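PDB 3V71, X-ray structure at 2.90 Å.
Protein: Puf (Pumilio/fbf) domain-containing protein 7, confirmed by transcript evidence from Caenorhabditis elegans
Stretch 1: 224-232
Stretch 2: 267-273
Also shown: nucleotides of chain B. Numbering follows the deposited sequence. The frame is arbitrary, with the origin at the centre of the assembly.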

# COMPACT_ATOMS: atom_id res chain seq x y z
N LEU A 224 -0.02 -8.21 -13.68
CA LEU A 224 -0.10 -7.22 -12.61
C LEU A 224 0.01 -5.79 -13.13
O LEU A 224 -0.75 -4.91 -12.73
N SER A 225 0.96 -5.57 -14.03
CA SER A 225 1.21 -4.24 -14.56
C SER A 225 0.04 -3.74 -15.38
O SER A 225 -0.18 -2.53 -15.53
N SER A 226 -0.73 -4.68 -15.91
CA SER A 226 -1.85 -4.36 -16.78
C SER A 226 -3.16 -4.24 -16.01
O SER A 226 -4.19 -3.90 -16.60
N ASN A 227 -3.10 -4.52 -14.71
CA ASN A 227 -4.28 -4.56 -13.85
C ASN A 227 -4.60 -3.21 -13.21
O ASN A 227 -3.71 -2.48 -12.79
N GLU A 228 -5.90 -2.93 -13.13
CA GLU A 228 -6.45 -1.65 -12.67
C GLU A 228 -5.89 -1.13 -11.35
O GLU A 228 -5.85 0.08 -11.12
N PHE A 229 -5.48 -2.04 -10.48
CA PHE A 229 -4.93 -1.66 -9.19
C PHE A 229 -3.48 -2.15 -9.04
O PHE A 229 -2.58 -1.36 -8.72
N ALA A 230 -3.25 -3.43 -9.31
CA ALA A 230 -1.93 -4.03 -9.08
C ALA A 230 -0.79 -3.24 -9.69
O ALA A 230 0.34 -3.31 -9.20
N ASN A 231 -1.07 -2.50 -10.75
CA ASN A 231 -0.04 -1.70 -11.40
C ASN A 231 0.61 -0.74 -10.41
O ASN A 231 1.74 -0.33 -10.59
N TYR A 232 -0.12 -0.40 -9.36
CA TYR A 232 0.39 0.55 -8.39
C TYR A 232 1.46 -0.08 -7.51
O TYR A 232 2.32 0.60 -6.96
N LYS A 267 -3.75 0.90 -20.89
CA LYS A 267 -4.16 2.01 -20.05
C LYS A 267 -3.34 2.07 -18.77
O LYS A 267 -2.91 3.14 -18.35
N TYR A 268 -3.13 0.91 -18.16
CA TYR A 268 -2.48 0.85 -16.85
C TYR A 268 -0.98 0.57 -16.89
O TYR A 268 -0.23 1.12 -16.09
N ALA A 269 -0.55 -0.28 -17.82
CA ALA A 269 0.85 -0.67 -17.88
C ALA A 269 1.72 0.45 -18.44
O ALA A 269 2.94 0.45 -18.26
N SER A 270 1.10 1.42 -19.10
CA SER A 270 1.82 2.56 -19.65
C SER A 270 2.33 3.45 -18.53
O SER A 270 3.27 4.23 -18.70
N HIS A 271 1.68 3.35 -17.37
CA HIS A 271 2.10 4.10 -16.19
C HIS A 271 3.36 3.48 -15.61
O HIS A 271 4.26 4.17 -15.15
N VAL A 272 3.39 2.15 -15.63
CA VAL A 272 4.56 1.39 -15.25
C VAL A 272 5.75 1.74 -16.17
O VAL A 272 6.81 2.16 -15.70
N ILE A 273 5.55 1.58 -17.47
CA ILE A 273 6.57 1.94 -18.44
C ILE A 273 7.14 3.33 -18.14
O ILE A 273 8.35 3.50 -18.06

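The two stretches meet without a single hydrogen bond between them; the contact rests on close packing around Tyr 268, while Asn 227 and Asn 231 bond within stretch 1, and Asn 231 also bonds the RNA. Leu 224 lies out of reach. Ser 225, an m rotamer with CB pointing sideways, has little bulk where the backbones are close: its O lies 3.2 Å from Ala 269 CA, and its CB sits 4.0 Å from Val 272 CG2. The hydroxyl of this buried serine is satisfied elsewhere in the structure. Ser 226, also m, directs CB away, yet the nearest CA atoms of the two stretches belong here, Ser 226 CA and Ala 269 CA, 4.7 Å apart. The methyl of Ala 269 takes little room where the backbones come so close, and Ser 226 O lies 3.3 Å from Tyr 268 CD2.

Asn 227, a t rotamer, directs CB away from stretch 2, and its side chain braces the loop. Its OD1 accepts from Phe 229 N (2.8 Å) and Ala 230 N (2.7 Å), occupying two amides of the following turn. Glu 228 points sideways, extended with chi1 and chi2 both t. Its CA lies over the face of the Tyr 268 ring, 3.7 Å from the centroid and almost on the ring normal, a CH-pi contact; its CG is 3.7 Å from Tyr 268 OH. Tyr 268, m and directed toward stretch 1, thus offers a broad flat surface to the loop, and the edge of its ring approaches U6, with CD1 3.4 Å from U6 O2.

Phe 229 directs CB away and meets A7 instead, its CE1 3.3 Å from A7 O2' near the ring plane. Asn 231, a p rotamer pointing toward stretch 2, joins protein to RNA: an amide can donate and accept at once, so OD1 receives U6 N3 (3.1 Å) while ND2 donates to U6 O2 (3.0 Å). ND2 also donates to Asn 227 O (2.7 Å), which helps hold the amide in place, and Asn 231 CB packs 4.1 Å from Val 272 CG2, where the t valine supplies an apolar surface. Tyr 232, m, starts away from stretch 2, but its ring reaches the RNA: A7 N3 lies over one face, and OH is 3.1 Å from U6 N1.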

# COMPACT_ATOMS: atom_id res chain seq x y z
CB LEU A 224 0.99 -7.47 -11.57
CG LEU A 224 0.80 -8.70 -10.68
CD1 LEU A 224 1.93 -8.77 -9.67
CD2 LEU A 224 -0.55 -8.67 -9.99
CB SER A 225 2.48 -4.26 -15.40
OG SER A 225 3.55 -4.81 -14.67
CB SER A 226 -1.96 -5.42 -17.87
OG SER A 226 -0.82 -5.36 -18.70
CB ASN A 227 -4.09 -5.60 -12.76
CG ASN A 227 -5.18 -5.55 -11.71
OD1 ASN A 227 -5.07 -4.82 -10.73
ND2 ASN A 227 -6.23 -6.33 -11.90
CB GLU A 228 -7.96 -1.79 -12.55
CG GLU A 228 -8.67 -0.51 -12.19
CD GLU A 228 -10.18 -0.68 -12.14
OE1 GLU A 228 -10.64 -1.83 -12.36
OE2 GLU A 228 -10.88 0.33 -11.88
CB PHE A 229 -5.81 -2.18 -8.04
CG PHE A 229 -7.27 -1.81 -8.20
CD1 PHE A 229 -7.70 -0.52 -7.94
CD2 PHE A 229 -8.19 -2.75 -8.61
CE1 PHE A 229 -9.04 -0.18 -8.09
CE2 PHE A 229 -9.53 -2.41 -8.77
CZ PHE A 229 -9.95 -1.13 -8.51
CB ALA A 230 -1.90 -5.47 -9.58
CB ASN A 231 -0.60 -0.95 -12.61
CG ASN A 231 -1.48 0.23 -12.23
OD1 ASN A 231 -0.99 1.33 -11.98
ND2 ASN A 231 -2.78 0.02 -12.25
CB TYR A 232 -0.74 1.08 -7.53
CG TYR A 232 -1.57 2.17 -8.16
CD1 TYR A 232 -1.09 3.47 -8.25
CD2 TYR A 232 -2.86 1.91 -8.62
CE1 TYR A 232 -1.85 4.48 -8.82
CE2 TYR A 232 -3.63 2.91 -9.19
CZ TYR A 232 -3.12 4.19 -9.28
OH TYR A 232 -3.89 5.20 -9.83
CB LYS A 267 -5.64 1.90 -19.70
CG LYS A 267 -6.21 3.14 -19.04
CD LYS A 267 -7.54 2.82 -18.40
CE LYS A 267 -8.16 4.06 -17.76
NZ LYS A 267 -8.72 5.02 -18.77
CB TYR A 268 -3.18 -0.20 -15.97
CG TYR A 268 -4.67 0.03 -15.89
CD1 TYR A 268 -5.19 1.12 -15.22
CD2 TYR A 268 -5.55 -0.85 -16.50
CE1 TYR A 268 -6.55 1.34 -15.15
CE2 TYR A 268 -6.91 -0.65 -16.43
CZ TYR A 268 -7.41 0.44 -15.75
OH TYR A 268 -8.77 0.64 -15.68
CB ALA A 269 1.01 -1.94 -18.66
CB SER A 270 0.93 3.36 -20.57
OG SER A 270 -0.04 4.07 -19.83
CB HIS A 271 0.98 4.12 -15.16
CG HIS A 271 -0.13 5.06 -15.51
ND1 HIS A 271 -1.40 4.63 -15.83
CD2 HIS A 271 -0.15 6.42 -15.58
CE1 HIS A 271 -2.16 5.68 -16.09
NE2 HIS A 271 -1.43 6.77 -15.95
CB VAL A 272 4.26 -0.12 -15.32
CG1 VAL A 272 5.49 -0.94 -14.93
CG2 VAL A 272 3.06 -0.45 -14.43
CB ILE A 273 6.01 1.89 -19.88
CG1 ILE A 273 5.44 0.50 -20.16
CG2 ILE A 273 7.07 2.24 -20.91
CD1 ILE A 273 6.34 -0.64 -19.72
P U B 6 -8.46 8.33 -16.60
OP1 U B 6 -9.72 7.57 -16.39
OP2 U B 6 -8.47 9.80 -16.42
O5' U B 6 -7.29 7.69 -15.74
C5' U B 6 -7.28 7.80 -14.32
C4' U B 6 -7.25 6.44 -13.67
O4' U B 6 -6.11 5.68 -14.15
C3' U B 6 -7.07 6.44 -12.15
O3' U B 6 -8.28 6.68 -11.46
C2' U B 6 -6.49 5.05 -11.88
O2' U B 6 -7.52 4.07 -11.83
C1' U B 6 -5.65 4.82 -13.14
N1 U B 6 -4.20 5.07 -12.90
C2 U B 6 -3.42 3.95 -12.66
O2 U B 6 -3.89 2.82 -12.64
N3 U B 6 -2.09 4.18 -12.41
C4 U B 6 -1.46 5.41 -12.40
O4 U B 6 -0.24 5.47 -12.16
C5 U B 6 -2.33 6.53 -12.67
C6 U B 6 -3.64 6.33 -12.90
P A B 7 -8.31 7.74 -10.25
OP1 A B 7 -9.74 7.97 -9.92
OP2 A B 7 -7.48 8.90 -10.66
O5' A B 7 -7.60 6.95 -9.07
C5' A B 7 -8.29 6.63 -7.87
C4' A B 7 -8.10 5.17 -7.50
O4' A B 7 -6.80 4.71 -7.95
C3' A B 7 -8.10 4.86 -6.02
O3' A B 7 -9.39 4.78 -5.47
C2' A B 7 -7.31 3.56 -5.95
O2' A B 7 -8.10 2.46 -6.38
C1' A B 7 -6.25 3.82 -7.01
N9 A B 7 -5.02 4.42 -6.46
C8 A B 7 -4.67 5.75 -6.56
N7 A B 7 -3.49 6.02 -6.04
C5 A B 7 -3.05 4.78 -5.60
C6 A B 7 -1.87 4.41 -4.95
N6 A B 7 -0.94 5.33 -4.68
N1 A B 7 -1.69 3.11 -4.61
C2 A B 7 -2.67 2.24 -4.92
N3 A B 7 -3.84 2.47 -5.53
C4 A B 7 -3.97 3.78 -5.85
P G B 5 -7.66 12.97 -20.11
OP1 G B 5 -8.95 12.91 -19.41
OP2 G B 5 -6.65 13.96 -19.66
O5' G B 5 -7.01 11.52 -20.15
C5' G B 5 -7.80 10.36 -20.36
C4' G B 5 -7.02 9.10 -20.10
O4' G B 5 -5.65 9.29 -20.54
C3' G B 5 -6.86 8.70 -18.65
O3' G B 5 -8.00 8.04 -18.12
C2' G B 5 -5.61 7.83 -18.67
O2' G B 5 -5.90 6.52 -19.14
C1' G B 5 -4.78 8.54 -19.73
N9 G B 5 -3.78 9.45 -19.13
C8 G B 5 -3.88 10.77 -18.75
N7 G B 5 -2.74 11.23 -18.27
C5 G B 5 -1.87 10.15 -18.36
C6 G B 5 -0.51 10.01 -18.00
O6 G B 5 0.24 10.85 -17.51
N1 G B 5 -0.02 8.74 -18.27
C2 G B 5 -0.73 7.70 -18.82
N2 G B 5 -0.08 6.55 -19.00
N3 G B 5 -2.01 7.81 -19.15
C4 G B 5 -2.50 9.05 -18.89